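Side-chain contacts in walker-Type ATPase (Pyrococcus abyssi, PDB 2QEN), which binds adenine nucleotide with magnesium and is probably a P-loop ATPase, although its biological role is unknown: residues 25-28 and 29-33; 90-94 and 95-99; 113-116 and 117-121; 120-123 and 124-127. The protein carries 1 engineered substitution. One frame throughout, in Å; residues are numbered along the deposited sequence.

Contact 1 of 4, residues 25-28 and 29-33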
loop_
_atom_site.group_PDB
_atom_site.type_symbol
_atom_site.label_atom_id
_atom_site.label_comp_id
_atom_site.label_asym_id
_atom_site.label_seq_id
_atom_site.Cartn_x
_atom_site.Cartn_y
_atom_site.Cartn_z
ATOM N N GLU A 25 -1.756 -2.467 16.539
ATOM C CA GLU A 25 -1.739 -3.407 17.672
ATOM C C GLU A 25 -3.130 -3.611 18.242
ATOM O O GLU A 25 -3.530 -4.752 18.504
ATOM C CB GLU A 25 -0.833 -2.907 18.807
ATOM C CG GLU A 25 0.654 -3.086 18.552
ATOM C CD GLU A 25 1.527 -2.787 19.766
ATOM O OE1 GLU A 25 1.003 -2.711 20.907
ATOM O OE2 GLU A 25 2.754 -2.626 19.571
ATOM N N GLU A 26 -3.847 -2.503 18.443
ATOM C CA GLU A 26 -5.215 -2.518 18.953
ATOM C C GLU A 26 -6.158 -3.297 18.029
ATOM O O GLU A 26 -6.978 -4.085 18.491
ATOM C CB GLU A 26 -5.726 -1.089 19.195
ATOM C CG GLU A 26 -5.049 -0.370 20.373
ATOM C CD GLU A 26 -5.520 1.088 20.593
ATOM O OE1 GLU A 26 -6.126 1.682 19.676
ATOM O OE2 GLU A 26 -5.275 1.640 21.695
ATOM N N SER A 27 -6.015 -3.102 16.722
ATOM C CA SER A 27 -6.874 -3.790 15.771
ATOM C C SER A 27 -6.667 -5.306 15.783
ATOM O O SER A 27 -7.634 -6.078 15.749
ATOM C CB SER A 27 -6.686 -3.241 14.361
ATOM O OG SER A 27 -7.642 -3.835 13.505
ATOM N N LEU A 28 -5.403 -5.723 15.829
ATOM C CA LEU A 28 -5.070 -7.141 15.979
ATOM C C LEU A 28 -5.695 -7.747 17.236
ATOM O O LEU A 28 -6.275 -8.836 17.170
ATOM C CB LEU A 28 -3.562 -7.366 15.934
ATOM C CG LEU A 28 -3.040 -7.713 14.537
ATOM C CD1 LEU A 28 -2.933 -6.483 13.629
ATOM C CD2 LEU A 28 -1.711 -8.431 14.630
ATOM N N GLU A 29 -5.626 -7.018 18.356
ATOM C CA GLU A 29 -6.274 -7.429 19.615
ATOM C C GLU A 29 -7.776 -7.626 19.486
ATOM O O GLU A 29 -8.348 -8.473 20.165
ATOM C CB GLU A 29 -6.026 -6.411 20.730
ATOM C CG GLU A 29 -4.611 -6.411 21.268
ATOM C CD GLU A 29 -4.277 -5.186 22.101
ATOM O OE1 GLU A 29 -5.209 -4.543 22.651
ATOM O OE2 GLU A 29 -3.066 -4.869 22.206
ATOM N N ASN A 30 -8.413 -6.842 18.620
ATOM C CA ASN A 30 -9.877 -6.816 18.554
ATOM C C ASN A 30 -10.529 -7.676 17.457
ATOM O O ASN A 30 -11.671 -8.091 17.607
ATOM C CB ASN A 30 -10.368 -5.364 18.468
ATOM C CG ASN A 30 -10.128 -4.580 19.758
ATOM O OD1 ASN A 30 -10.002 -5.155 20.835
ATOM N ND2 ASN A 30 -10.072 -3.261 19.644
ATOM N N TYR A 31 -9.795 -7.934 16.373
ATOM C CA TYR A 31 -10.322 -8.592 15.176
ATOM C C TYR A 31 -9.308 -9.581 14.625
ATOM O O TYR A 31 -8.113 -9.314 14.671
ATOM C CB TYR A 31 -10.647 -7.562 14.072
ATOM C CG TYR A 31 -11.582 -6.455 14.511
ATOM C CD1 TYR A 31 -12.958 -6.670 14.601
ATOM C CD2 TYR A 31 -11.082 -5.203 14.867
ATOM C CE1 TYR A 31 -13.815 -5.658 15.026
ATOM C CE2 TYR A 31 -11.924 -4.183 15.288
ATOM C CZ TYR A 31 -13.287 -4.413 15.360
ATOM O OH TYR A 31 -14.120 -3.402 15.781
ATOM N N PRO A 32 -9.779 -10.729 14.101
ATOM C CA PRO A 32 -8.889 -11.682 13.411
ATOM C C PRO A 32 -8.299 -11.116 12.098
ATOM O O PRO A 32 -7.207 -11.533 11.661
ATOM C CB PRO A 32 -9.816 -12.884 13.120
ATOM C CG PRO A 32 -10.974 -12.728 14.085
ATOM C CD PRO A 32 -11.165 -11.233 14.170
ATOM N N LEU A 33 -9.018 -10.173 11.503
ATOM C CA LEU A 33 -8.675 -9.593 10.218
ATOM C C LEU A 33 -8.587 -8.053 10.349
ATOM O O LEU A 33 -9.501 -7.417 10.883
ATOM C CB LEU A 33 -9.772 -9.948 9.206
ATOM C CG LEU A 33 -9.518 -10.230 7.719
ATOM C CD1 LEU A 33 -10.774 -9.918 6.909
ATOM C CD2 LEU A 33 -8.334 -9.526 7.143
#

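Contact 2 of 4, residues 90-94 and 95-99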
loop_
_atom_site.group_PDB
_atom_site.type_symbol
_atom_site.label_atom_id
_atom_site.label_comp_id
_atom_site.label_asym_id
_atom_site.label_seq_id
_atom_site.Cartn_x
_atom_site.Cartn_y
_atom_site.Cartn_z
ATOM N N LYS A 90 16.444 -19.555 11.177
ATOM C CA LYS A 90 16.667 -18.160 11.550
ATOM C C LYS A 90 15.483 -17.612 12.357
ATOM O O LYS A 90 15.675 -16.913 13.357
ATOM C CB LYS A 90 16.905 -17.306 10.298
ATOM C CG LYS A 90 17.322 -15.870 10.589
ATOM C CD LYS A 90 17.429 -15.042 9.323
ATOM C CE LYS A 90 18.171 -13.745 9.599
ATOM N NZ LYS A 90 18.255 -12.882 8.381
ATOM N N PHE A 91 14.269 -17.951 11.913
ATOM C CA PHE A 91 13.019 -17.580 12.582
ATOM C C PHE A 91 12.913 -18.187 13.981
ATOM O O PHE A 91 12.618 -17.486 14.955
ATOM C CB PHE A 91 11.832 -18.038 11.736
ATOM C CG PHE A 91 10.594 -17.230 11.943
ATOM C CD1 PHE A 91 10.409 -16.028 11.258
ATOM C CD2 PHE A 91 9.598 -17.668 12.809
ATOM C CE1 PHE A 91 9.262 -15.267 11.448
ATOM C CE2 PHE A 91 8.444 -16.911 13.004
ATOM C CZ PHE A 91 8.283 -15.709 12.322
ATOM N N GLN A 92 13.164 -19.493 14.057
ATOM C CA GLN A 92 13.175 -20.245 15.301
ATOM C C GLN A 92 14.236 -19.742 16.281
ATOM O O GLN A 92 14.035 -19.792 17.490
ATOM C CB GLN A 92 13.428 -21.726 15.013
ATOM C CG GLN A 92 12.275 -22.429 14.322
ATOM C CD GLN A 92 12.607 -23.857 13.917
ATOM O OE1 GLN A 92 13.639 -24.120 13.294
ATOM N NE2 GLN A 92 11.721 -24.783 14.253
ATOM N N SER A 93 15.372 -19.282 15.763
ATOM C CA SER A 93 16.421 -18.725 16.613
ATOM C C SER A 93 16.006 -17.353 17.159
ATOM O O SER A 93 16.240 -17.060 18.330
ATOM C CB SER A 93 17.752 -18.644 15.854
ATOM O OG SER A 93 18.706 -17.857 16.550
ATOM N N LYS A 94 15.386 -16.533 16.309
ATOM C CA LYS A 94 14.958 -15.182 16.680
ATOM C C LYS A 94 13.809 -15.188 17.689
ATOM O O LYS A 94 13.831 -14.453 18.676
ATOM C CB LYS A 94 14.549 -14.381 15.435
ATOM C CG LYS A 94 14.313 -12.891 15.695
ATOM C CD LYS A 94 13.636 -12.219 14.519
ATOM C CE LYS A 94 13.846 -10.706 14.536
ATOM N NZ LYS A 94 13.167 -10.028 13.374
ATOM N N PHE A 95 12.801 -16.016 17.424
ATOM C CA PHE A 95 11.609 -16.049 18.257
ATOM C C PHE A 95 11.593 -17.229 19.217
ATOM O O PHE A 95 10.633 -17.412 19.951
ATOM C CB PHE A 95 10.347 -15.992 17.394
ATOM C CG PHE A 95 10.222 -14.719 16.615
ATOM C CD1 PHE A 95 10.014 -13.502 17.272
ATOM C CD2 PHE A 95 10.337 -14.723 15.229
ATOM C CE1 PHE A 95 9.916 -12.309 16.555
ATOM C CE2 PHE A 95 10.229 -13.535 14.498
ATOM C CZ PHE A 95 10.018 -12.326 15.164
ATOM N N LYS A 96 12.672 -18.010 19.215
ATOM C CA LYS A 96 12.840 -19.141 20.132
ATOM C C LYS A 96 11.680 -20.125 20.033
ATOM O O LYS A 96 10.968 -20.361 21.006
ATOM C CB LYS A 96 13.061 -18.653 21.571
ATOM C CG LYS A 96 14.289 -17.762 21.741
ATOM C CD LYS A 96 15.587 -18.561 21.858
ATOM C CE LYS A 96 16.798 -17.647 21.675
ATOM N NZ LYS A 96 18.067 -18.208 22.243
ATOM N N ILE A 97 11.501 -20.675 18.833
ATOM C CA ILE A 97 10.436 -21.640 18.528
ATOM C C ILE A 97 10.998 -23.060 18.435
ATOM O O ILE A 97 12.004 -23.294 17.763
ATOM C CB ILE A 97 9.733 -21.300 17.185
ATOM C CG1 ILE A 97 9.065 -19.925 17.256
ATOM C CG2 ILE A 97 8.702 -22.371 16.826
ATOM C CD1 ILE A 97 8.873 -19.241 15.901
ATOM N N SER A 98 10.338 -24.002 19.101
ATOM C CA SER A 98 10.732 -25.409 19.045
ATOM C C SER A 98 10.024 -26.176 17.920
ATOM O O SER A 98 10.615 -27.065 17.304
ATOM C CB SER A 98 10.491 -26.083 20.400
ATOM O OG SER A 98 9.149 -25.905 20.817
ATOM N N LEU A 99 8.764 -25.826 17.662
ATOM C CA LEU A 99 7.973 -26.395 16.551
ATOM C C LEU A 99 8.655 -26.325 15.187
ATOM O O LEU A 99 9.297 -25.328 14.857
ATOM C CB LEU A 99 6.623 -25.682 16.428
ATOM C CG LEU A 99 5.330 -26.238 17.028
ATOM C CD1 LEU A 99 4.171 -25.650 16.239
ATOM C CD2 LEU A 99 5.257 -27.770 17.010
#

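Contact 3 of 4, residues 113-116 and 117-121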
loop_
_atom_site.group_PDB
_atom_site.type_symbol
_atom_site.label_atom_id
_atom_site.label_comp_id
_atom_site.label_asym_id
_atom_site.label_seq_id
_atom_site.Cartn_x
_atom_site.Cartn_y
_atom_site.Cartn_z
ATOM N N LEU A 113 -3.821 -24.514 0.625
ATOM C CA LEU A 113 -3.709 -23.292 1.400
ATOM C C LEU A 113 -4.123 -23.485 2.855
ATOM O O LEU A 113 -3.502 -22.942 3.760
ATOM C CB LEU A 113 -4.547 -22.185 0.758
ATOM C CG LEU A 113 -4.080 -21.612 -0.580
ATOM C CD1 LEU A 113 -5.172 -20.708 -1.092
ATOM C CD2 LEU A 113 -2.761 -20.839 -0.430
ATOM N N ARG A 114 -5.184 -24.258 3.058
ATOM C CA ARG A 114 -5.720 -24.534 4.379
ATOM C C ARG A 114 -4.735 -25.303 5.272
ATOM O O ARG A 114 -4.588 -24.975 6.447
ATOM C CB ARG A 114 -7.008 -25.320 4.230
ATOM C CG ARG A 114 -7.959 -25.163 5.366
ATOM C CD ARG A 114 -9.366 -24.978 4.829
ATOM N NE ARG A 114 -10.315 -25.629 5.718
ATOM C CZ ARG A 114 -11.626 -25.422 5.722
ATOM N NH1 ARG A 114 -12.194 -24.558 4.889
ATOM N NH2 ARG A 114 -12.364 -26.091 6.579
ATOM N N GLU A 115 -4.083 -26.310 4.688
ATOM C CA GLU A 115 -2.995 -27.105 5.291
ATOM C C GLU A 115 -1.881 -26.203 5.835
ATOM O O GLU A 115 -1.476 -26.335 6.988
ATOM C CB GLU A 115 -2.417 -28.014 4.201
ATOM C CG GLU A 115 -1.664 -29.244 4.626
ATOM C CD GLU A 115 -1.301 -30.147 3.422
ATOM O OE1 GLU A 115 -1.690 -29.825 2.259
ATOM O OE2 GLU A 115 -0.631 -31.185 3.641
ATOM N N VAL A 116 -1.407 -25.286 4.988
ATOM C CA VAL A 116 -0.365 -24.321 5.320
ATOM C C VAL A 116 -0.790 -23.397 6.463
ATOM O O VAL A 116 -0.022 -23.169 7.407
ATOM C CB VAL A 116 0.022 -23.465 4.071
ATOM C CG1 VAL A 116 0.906 -22.247 4.462
ATOM C CG2 VAL A 116 0.690 -24.342 2.988
ATOM N N PHE A 117 -2.012 -22.878 6.375
ATOM C CA PHE A 117 -2.517 -21.954 7.381
ATOM C C PHE A 117 -2.742 -22.593 8.748
ATOM O O PHE A 117 -2.502 -21.950 9.770
ATOM C CB PHE A 117 -3.740 -21.182 6.862
ATOM C CG PHE A 117 -3.373 -19.956 6.045
ATOM C CD1 PHE A 117 -2.434 -20.043 5.005
ATOM C CD2 PHE A 117 -3.924 -18.715 6.336
ATOM C CE1 PHE A 117 -2.074 -18.898 4.249
ATOM C CE2 PHE A 117 -3.566 -17.560 5.584
ATOM C CZ PHE A 117 -2.639 -17.662 4.552
ATOM N N ARG A 118 -3.168 -23.855 8.762
ATOM C CA ARG A 118 -3.305 -24.633 9.998
ATOM C C ARG A 118 -1.971 -24.818 10.728
ATOM O O ARG A 118 -1.901 -24.626 11.938
ATOM C CB ARG A 118 -3.951 -26.007 9.723
ATOM C CG ARG A 118 -5.446 -25.941 9.410
ATOM C CD ARG A 118 -6.072 -27.343 9.405
ATOM N NE ARG A 118 -5.717 -28.071 8.185
ATOM C CZ ARG A 118 -6.550 -28.296 7.169
ATOM N NH1 ARG A 118 -7.811 -27.873 7.230
ATOM N NH2 ARG A 118 -6.125 -28.961 6.096
ATOM N N GLU A 119 -0.924 -25.196 9.997
ATOM C CA GLU A 119 0.426 -25.258 10.560
ATOM C C GLU A 119 0.928 -23.917 11.135
ATOM O O GLU A 119 1.568 -23.890 12.184
ATOM C CB GLU A 119 1.418 -25.809 9.532
ATOM C CG GLU A 119 1.253 -27.295 9.238
ATOM C CD GLU A 119 2.226 -27.811 8.175
ATOM O OE1 GLU A 119 3.428 -27.451 8.229
ATOM O OE2 GLU A 119 1.787 -28.592 7.289
ATOM N N LEU A 120 0.623 -22.812 10.457
ATOM C CA LEU A 120 0.999 -21.473 10.936
ATOM C C LEU A 120 0.241 -21.066 12.197
ATOM O O LEU A 120 0.799 -20.387 13.055
ATOM C CB LEU A 120 0.794 -20.414 9.848
ATOM C CG LEU A 120 1.714 -20.484 8.632
ATOM C CD1 LEU A 120 1.334 -19.380 7.637
ATOM C CD2 LEU A 120 3.182 -20.387 9.042
ATOM N N ASN A 121 -1.025 -21.481 12.294
ATOM C CA ASN A 121 -1.826 -21.317 13.505
ATOM C C ASN A 121 -1.286 -22.153 14.686
ATOM O O ASN A 121 -1.299 -21.688 15.827
ATOM C CB ASN A 121 -3.298 -21.661 13.233
ATOM C CG ASN A 121 -4.195 -21.386 14.437
ATOM O OD1 ASN A 121 -4.480 -20.235 14.758
ATOM N ND2 ASN A 121 -4.644 -22.443 15.108
#

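Contact 4 of 4, residues 120-123 and 124-127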
loop_
_atom_site.group_PDB
_atom_site.type_symbol
_atom_site.label_atom_id
_atom_site.label_comp_id
_atom_site.label_asym_id
_atom_site.label_seq_id
_atom_site.Cartn_x
_atom_site.Cartn_y
_atom_site.Cartn_z
ATOM N N LEU A 120 0.623 -22.812 10.457
ATOM C CA LEU A 120 0.999 -21.473 10.936
ATOM C C LEU A 120 0.241 -21.066 12.197
ATOM O O LEU A 120 0.799 -20.387 13.055
ATOM C CB LEU A 120 0.794 -20.414 9.848
ATOM C CG LEU A 120 1.714 -20.484 8.632
ATOM C CD1 LEU A 120 1.334 -19.380 7.637
ATOM C CD2 LEU A 120 3.182 -20.387 9.042
ATOM N N ASN A 121 -1.025 -21.481 12.294
ATOM C CA ASN A 121 -1.826 -21.317 13.505
ATOM C C ASN A 121 -1.286 -22.153 14.686
ATOM O O ASN A 121 -1.299 -21.688 15.827
ATOM C CB ASN A 121 -3.298 -21.661 13.233
ATOM C CG ASN A 121 -4.195 -21.386 14.437
ATOM O OD1 ASN A 121 -4.480 -20.235 14.758
ATOM N ND2 ASN A 121 -4.644 -22.443 15.108
ATOM N N ASP A 122 -0.829 -23.380 14.404
ATOM C CA ASP A 122 -0.144 -24.242 15.400
ATOM C C ASP A 122 1.100 -23.543 15.945
ATOM O O ASP A 122 1.413 -23.630 17.132
ATOM C CB ASP A 122 0.292 -25.577 14.772
ATOM C CG ASP A 122 -0.871 -26.503 14.453
ATOM O OD1 ASP A 122 -2.021 -26.219 14.874
ATOM O OD2 ASP A 122 -0.634 -27.530 13.775
ATOM N N LEU A 123 1.805 -22.843 15.056
ATOM C CA LEU A 123 2.974 -22.062 15.428
ATOM C C LEU A 123 2.547 -20.864 16.300
ATOM O O LEU A 123 3.195 -20.552 17.315
ATOM C CB LEU A 123 3.720 -21.633 14.158
ATOM C CG LEU A 123 4.970 -20.749 14.178
ATOM C CD1 LEU A 123 6.020 -21.338 15.103
ATOM C CD2 LEU A 123 5.522 -20.600 12.754
ATOM N N GLY A 124 1.428 -20.240 15.915
ATOM C CA GLY A 124 0.808 -19.167 16.681
ATOM C C GLY A 124 0.456 -19.570 18.101
ATOM O O GLY A 124 0.565 -18.763 19.024
ATOM N N GLU A 125 0.032 -20.823 18.270
ATOM C CA GLU A 125 -0.328 -21.373 19.577
ATOM C C GLU A 125 0.827 -21.357 20.558
ATOM O O GLU A 125 0.619 -21.154 21.753
ATOM C CB GLU A 125 -0.833 -22.810 19.444
ATOM C CG GLU A 125 -2.320 -22.915 19.225
ATOM C CD GLU A 125 -2.781 -24.333 18.914
ATOM O OE1 GLU A 125 -2.117 -25.314 19.330
ATOM O OE2 GLU A 125 -3.829 -24.456 18.248
ATOM N N GLU A 126 2.032 -21.605 20.054
ATOM C CA GLU A 126 3.217 -21.584 20.888
ATOM C C GLU A 126 3.635 -20.147 21.200
ATOM O O GLU A 126 3.950 -19.823 22.355
ATOM C CB GLU A 126 4.369 -22.343 20.233
ATOM C CG GLU A 126 5.624 -22.322 21.094
ATOM C CD GLU A 126 6.746 -23.200 20.580
ATOM O OE1 GLU A 126 6.509 -24.013 19.656
ATOM O OE2 GLU A 126 7.869 -23.077 21.117
ATOM N N LEU A 127 3.620 -19.302 20.172
ATOM C CA LEU A 127 4.077 -17.922 20.272
ATOM C C LEU A 127 3.067 -17.004 20.957
ATOM O O LEU A 127 3.442 -15.990 21.554
ATOM C CB LEU A 127 4.392 -17.370 18.870
ATOM C CG LEU A 127 5.577 -17.971 18.110
ATOM C CD1 LEU A 127 5.366 -17.886 16.605
ATOM C CD2 LEU A 127 6.837 -17.258 18.505
HETATM O O HOH W 1 -5.688 -22.316 17.835
#

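Contact 1 of 4, residues 25-28 and 29-33
The phenol ring of Tyr31 leans obliquely over the last turn of helix 18-30, bringing its CD2 to 3.7 Å from Ser27 O and 3.9 Å from Ser27 OG. A smaller flat group, the Asn30 amide, comes up to the carbonyl of the residue four back, with Asn30 CG 3.4 Å from Glu26 O. The extended chain of Glu29 touches through its aliphatic part, running past the carbonyl one residue earlier, with Glu29 CG 3.4 Å from Glu25 O. Beneath them the helix comes to its end. Glu29 N gives a regular bond to Glu25 O, whereas Asn30 N bonds only weakly to Glu26 O. Ser27 O is the shared acceptor: Tyr31 N reaches it at 2.9 Å, nearly in line with the C=O bond, and Asn30 N comes from above the carbonyl plane at 3.1 Å. Tyr31 then leaves helical angles and leads into strand 33-37, next to the centre of the parallel sheet. Serine suits its buried place because its small hydroxyl, anti to the backbone N (chi1 -174°), is turned to Thr34 OG1, tying helix to strand. Leu28 supplies the apolar side toward Ile168. The remaining chemistry is acidic. Glu25 OE1 and Glu29 OE2 stay 4.8 Å apart, and such like charges near the carbonyl end of a helix would be expected to disfavour each other; the salt bridge from Glu25 to Arg55 probably offsets part of that cost.

Contact 2 of 4, residues 90-94 and 95-99
Phe95 points the edge of its ring at the face of Phe91, one helical turn back, in a T-shaped (edge-to-face) pair whose planes meet at 56° and whose centroids lie 4.8 Å apart. Phe95 CD2 stands over the middle of the Phe91 ring, while Phe95 CE2 comes within 3.6 Å of Phe91 CE1. Ile97 reaches the same ring from another direction: its CD1 lies at the ring edge, 3.5 Å from Phe91 CD2. On the Phe95 side, the extended Lys94 chain runs alongside and lays CD over the ring face in a CH-pi contact, 4.0 Å from the centroid, before its NZ goes on to Asn53 O. An alanine in place of Phe91 removes the face that receives the Phe95 edge and the ring beside Ile97 CD1, and would probably open a gap there and leave the Phe95 ring less firmly fixed in rotation. Helix 88-95 stops here. Lys96 takes a positive phi (56°), and Ile97 N bonds to Gln92 O at 3.0 Å, on a lone pair in the carbonyl plane; this six-to-one bond resembles that of a Schellman motif. Gln92 spans the reversal, its extended chain crossing Ile97 at about a right angle so that NE2 meets Leu99 O at 2.6 Å, from above that carbonyl's plane, and also Asn100 OD1. Aromatic and aliphatic surfaces thus hold the inner side of the turn against Pro56 and Leu127, while a single carboxamide nitrogen serves two acceptors of the chain that leaves the helix.

Contact 3 of 4, residues 113-116 and 117-121
With CG set opposite its own carbonyl carbon (chi1 -73°) and the chain bent at chi3, Arg118 folds back along helix 113-127 and meets Arg114, whose CG lies anti to the backbone N. This alpha-helix packs against the parallel sheet of the P-loop NTPase fold, and the two arginines stand on its exposed flank. Their guanidinium planes are 68° apart. Arg118 NH1 comes to the edge of the Arg114 group, in its plane and 3.7 Å from Arg114 NE, while one face of the Arg118 group lies over Arg114 O. Like charges this close should repel; the partial negative charge of that carbonyl, though not hydrogen-bonded to the group, may ease the cost slightly, and Arg114 also has a cation-pi partner in Tyr157. Arginine suits the flank because its long aliphatic part can lie on the helix while the charged end stays outside. The buried flank is apolar. Val116 CG1 lies 4.0 Å from Phe117 CD1 and 4.3 Å from Leu120 CD1, and beyond them Phe117 and Leu120 reach Val132 of strand 130-135 and Leu165 of strand 165-171. Branched and aromatic carbons fit this layer between helix and sheet. Four successive i to i+4 bonds, from Phe117, Arg118, Glu119 and Leu120, run beneath the side chains. Phe117 lies close enough to the backbone for its CD1 to come 3.3 Å from Leu113 O.

Contact 4 of 4, residues 120-123 and 124-127
Regular i to i+4 bonds from Gly124 N to Leu120 O, Glu125 N to Asn121 O and Leu127 N to Leu123 O carry the backbone through the final two turns of helix 113-127, with a weak second bond from Glu125 N to Asp122 O. The helix is one of those lying on the parallel sheet of the P-loop ATPase fold, and its sides differ in chemistry. On the apolar side Leu123 and Leu127 lie side by side, pointing the same way; Leu127 CD1 packs 3.8 Å from Leu123 CG. Leucine fits because this ridge also meets Phe130 of the next strand and Phe95 of helix 88-95. Gly124 is itself buried, and a beta carbon there would come tightly against Asn121 O. On the polar side the Asn121 amide and the Glu125 carboxylate cross obliquely, their planes 86° apart, and Asn121 ND2 remains 3.8 Å from Glu125 OE2, too far for a direct bond. Asp122 OD1 stands 4.2 Å from Glu125 OE2, a like-charge approach that would probably make it slightly less favourable for both to be ionised, an effect solvent may soften. Glu126 turns elsewhere, its OE2 bonding Ser98 OG. A water closes the gap between amide and acid, accepting from Asn121 ND2 at 2.9 Å and donating to Glu125 OE2 at 2.9 Å.

The contacts follow one another along the chain, all within the ATPase domain. Contact 1 closes helix 18-30 just before strand 33-37; contact 2 ends helix 88-95; contacts 3 and 4 occupy successive turns of helix 113-127, share Leu120 and Asn121, and have centres about 10 Å apart. Contact 1 stands off, its centre about 17 Å from that of contact 4 and 24 Å from that of contact 2. Contacts 2 and 4 touch: Ile97 CG2 packs 3.4 Å from Leu123 CD1, and Ser98 OG lies 3.1 Å from Glu126 OE2. The loop leaving helix 88-95 is thus fastened to helix 113-127, which lies on the parallel sheet.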